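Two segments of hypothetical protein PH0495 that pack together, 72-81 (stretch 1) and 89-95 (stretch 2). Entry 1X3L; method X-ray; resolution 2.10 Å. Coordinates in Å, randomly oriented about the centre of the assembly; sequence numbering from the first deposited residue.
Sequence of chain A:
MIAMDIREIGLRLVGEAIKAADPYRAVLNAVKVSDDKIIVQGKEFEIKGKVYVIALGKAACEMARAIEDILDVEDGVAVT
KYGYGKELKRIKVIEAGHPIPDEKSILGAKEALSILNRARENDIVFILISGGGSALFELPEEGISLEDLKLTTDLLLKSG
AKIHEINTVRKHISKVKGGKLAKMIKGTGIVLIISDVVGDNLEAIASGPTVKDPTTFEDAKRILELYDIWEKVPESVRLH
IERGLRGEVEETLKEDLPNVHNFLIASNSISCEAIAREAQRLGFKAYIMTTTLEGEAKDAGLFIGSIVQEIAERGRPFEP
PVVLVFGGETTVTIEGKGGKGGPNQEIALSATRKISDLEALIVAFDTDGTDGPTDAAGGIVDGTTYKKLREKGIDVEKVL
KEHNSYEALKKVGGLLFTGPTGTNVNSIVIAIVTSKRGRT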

# COMPACT_ATOMS: atom_id res chain seq x y z
N ASP A 72 -4.88 16.51 -21.07
CA ASP A 72 -3.80 17.42 -21.43
C ASP A 72 -3.40 18.15 -20.16
O ASP A 72 -4.20 18.87 -19.58
CB ASP A 72 -4.26 18.42 -22.49
CG ASP A 72 -4.62 17.75 -23.80
OD1 ASP A 72 -3.77 17.01 -24.35
OD2 ASP A 72 -5.76 17.97 -24.29
N VAL A 73 -2.16 17.95 -19.73
CA VAL A 73 -1.68 18.57 -18.50
C VAL A 73 -0.86 19.83 -18.76
O VAL A 73 0.16 19.80 -19.45
CB VAL A 73 -0.83 17.58 -17.68
CG1 VAL A 73 -0.31 18.25 -16.42
CG2 VAL A 73 -1.67 16.36 -17.32
N GLU A 74 -1.33 20.94 -18.20
CA GLU A 74 -0.65 22.22 -18.36
C GLU A 74 0.77 22.13 -17.82
O GLU A 74 1.71 22.58 -18.47
CB GLU A 74 -1.41 23.32 -17.60
CG GLU A 74 -0.74 24.68 -17.63
CD GLU A 74 -0.48 25.17 -19.04
OE1 GLU A 74 -1.38 25.04 -19.89
OE2 GLU A 74 0.64 25.69 -19.29
N ASP A 75 0.91 21.55 -16.64
CA ASP A 75 2.21 21.39 -16.01
C ASP A 75 2.08 20.61 -14.71
O ASP A 75 0.97 20.36 -14.23
CB ASP A 75 2.83 22.77 -15.74
CG ASP A 75 4.27 22.69 -15.26
OD1 ASP A 75 5.05 21.91 -15.85
OD2 ASP A 75 4.62 23.41 -14.31
N GLY A 76 3.21 20.22 -14.14
CA GLY A 76 3.20 19.48 -12.90
C GLY A 76 4.57 18.96 -12.51
O GLY A 76 5.57 19.27 -13.16
N VAL A 77 4.62 18.18 -11.44
CA VAL A 77 5.87 17.61 -10.97
C VAL A 77 5.63 16.22 -10.38
O VAL A 77 4.58 15.96 -9.78
CB VAL A 77 6.54 18.49 -9.89
CG1 VAL A 77 5.69 18.52 -8.62
CG2 VAL A 77 7.94 17.98 -9.59
N ALA A 78 6.59 15.33 -10.58
CA ALA A 78 6.52 13.97 -10.08
C ALA A 78 7.79 13.72 -9.27
O ALA A 78 8.89 13.78 -9.81
CB ALA A 78 6.41 12.98 -11.24
N VAL A 79 7.62 13.46 -7.98
CA VAL A 79 8.76 13.22 -7.10
C VAL A 79 8.81 11.74 -6.74
O VAL A 79 7.88 11.21 -6.13
CB VAL A 79 8.64 14.05 -5.81
CG1 VAL A 79 9.95 14.01 -5.03
CG2 VAL A 79 8.27 15.49 -6.16
N THR A 80 9.90 11.07 -7.12
CA THR A 80 10.05 9.65 -6.86
C THR A 80 11.48 9.29 -6.42
O THR A 80 12.35 10.15 -6.37
CB THR A 80 9.67 8.83 -8.11
OG1 THR A 80 9.60 7.44 -7.78
CG2 THR A 80 10.69 9.03 -9.23
N LYS A 81 11.69 8.01 -6.11
CA LYS A 81 13.00 7.53 -5.67
C LYS A 81 14.05 7.55 -6.77
O LYS A 81 13.73 7.57 -7.96
CB LYS A 81 12.87 6.11 -5.13
CG LYS A 81 12.17 5.99 -3.79
CD LYS A 81 12.08 4.53 -3.34
CE LYS A 81 13.46 3.89 -3.21
NZ LYS A 81 14.31 4.55 -2.19
N LYS A 89 5.79 13.63 -20.51
CA LYS A 89 5.57 14.61 -21.56
C LYS A 89 5.51 16.06 -21.11
O LYS A 89 6.19 16.92 -21.68
CB LYS A 89 4.29 14.25 -22.33
CG LYS A 89 4.40 12.93 -23.08
CD LYS A 89 3.08 12.48 -23.66
CE LYS A 89 3.22 11.12 -24.33
NZ LYS A 89 1.93 10.59 -24.84
N ARG A 90 4.71 16.35 -20.09
CA ARG A 90 4.60 17.72 -19.61
C ARG A 90 4.79 17.85 -18.10
O ARG A 90 4.54 18.91 -17.52
CB ARG A 90 3.25 18.31 -20.00
CG ARG A 90 2.98 18.26 -21.50
CD ARG A 90 2.08 19.40 -21.90
NE ARG A 90 2.67 20.68 -21.54
CZ ARG A 90 2.09 21.86 -21.71
NH1 ARG A 90 0.88 21.93 -22.25
NH2 ARG A 90 2.72 22.97 -21.35
N ILE A 91 5.24 16.78 -17.47
CA ILE A 91 5.45 16.78 -16.03
C ILE A 91 6.93 16.62 -15.71
O ILE A 91 7.58 15.66 -16.16
CB ILE A 91 4.65 15.65 -15.36
CG1 ILE A 91 3.16 15.84 -15.66
CG2 ILE A 91 4.89 15.65 -13.85
CD1 ILE A 91 2.29 14.70 -15.21
N LYS A 92 7.47 17.56 -14.94
CA LYS A 92 8.87 17.54 -14.56
C LYS A 92 9.10 16.42 -13.56
O LYS A 92 8.28 16.20 -12.67
CB LYS A 92 9.26 18.88 -13.94
CG LYS A 92 10.72 18.99 -13.52
CD LYS A 92 10.97 20.31 -12.79
CE LYS A 92 12.44 20.50 -12.44
NZ LYS A 92 13.28 20.67 -13.66
N VAL A 93 10.21 15.70 -13.71
CA VAL A 93 10.53 14.60 -12.81
C VAL A 93 11.71 14.89 -11.90
O VAL A 93 12.77 15.34 -12.36
CB VAL A 93 10.81 13.31 -13.60
CG1 VAL A 93 11.26 12.21 -12.64
CG2 VAL A 93 9.57 12.88 -14.37
N ILE A 94 11.54 14.60 -10.62
CA ILE A 94 12.58 14.80 -9.63
C ILE A 94 12.74 13.54 -8.78
O ILE A 94 11.76 13.01 -8.27
CB ILE A 94 12.24 15.97 -8.68
CG1 ILE A 94 12.16 17.28 -9.48
CG2 ILE A 94 13.29 16.09 -7.59
CD1 ILE A 94 11.73 18.47 -8.66
N GLU A 95 13.97 13.06 -8.65
CA GLU A 95 14.23 11.88 -7.84
C GLU A 95 14.77 12.37 -6.51
O GLU A 95 15.70 13.17 -6.47
CB GLU A 95 15.25 10.96 -8.53
CG GLU A 95 14.86 10.59 -9.96
CD GLU A 95 15.73 9.48 -10.54
OE1 GLU A 95 16.94 9.43 -10.21
OE2 GLU A 95 15.21 8.67 -11.33
O HOH W 1 4.40 21.90 -19.17

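Two neighbouring strands of one chain pair in parallel register through a ladder of backbone hydrogen bonds, with small apolar contacts on both sheet faces and an arginine lying against the backbone of Val-73 and Glu-74. The strand axes run 20° apart and approach to 4.7 Å. Val-77, Ala-78, Val-79 and Thr-80 pair with Lys-92, Val-93, Ile-94 and Glu-95, their CA atoms 4.7 to 4.9 Å apart. As is typical of parallel pairing, the bonding residues alternate: Lys-92 N donates to Gly-76 O (3.1 Å), and Ala-78 N donates to Lys-92 O (2.8 Å). One step further, Ile-94 N reaches Ala-78 O at 2.9 Å with a nearly straight angle of 172°, and Thr-80 N reaches Ile-94 O at 2.9 Å. Ala-78 thus bonds to the other strand through both its N and its O. CA-H...O contacts reinforce the ladder, among them Val-79 CA to Ile-94 O at 3.2 Å and Glu-95 CA to Thr-80 O at 2.9 Å.

Side chains alternate between faces. On the face bearing Val-77 and Val-79, Val-77 CG2 lies 3.9 Å from Ile-94 CD1. On the other, Ala-78 CB meets Val-93 CG2 at 4.4 Å and Ile-91 CG2 at 4.0 Å. Gly-76 has no side chain, and Ile-91 packs directly on its backbone, CG2 lying 3.6 Å from Gly-76 C.

At the start of the contact, Arg-90 points toward the first stretch, and Val-73 O and Glu-74 O lie over one face of its guanidinium. Glu-74 O is 3.1 Å from Arg-90 NH2, but the poor angle rules out a hydrogen bond. Glu-74 OE2 forms a long salt bridge with Arg-90 NH2 (4.0 Å). Water 1 links the two segments, donating to Glu-74 O (2.9 Å) and accepting a weak bond from Arg-90 NE (3.2 Å).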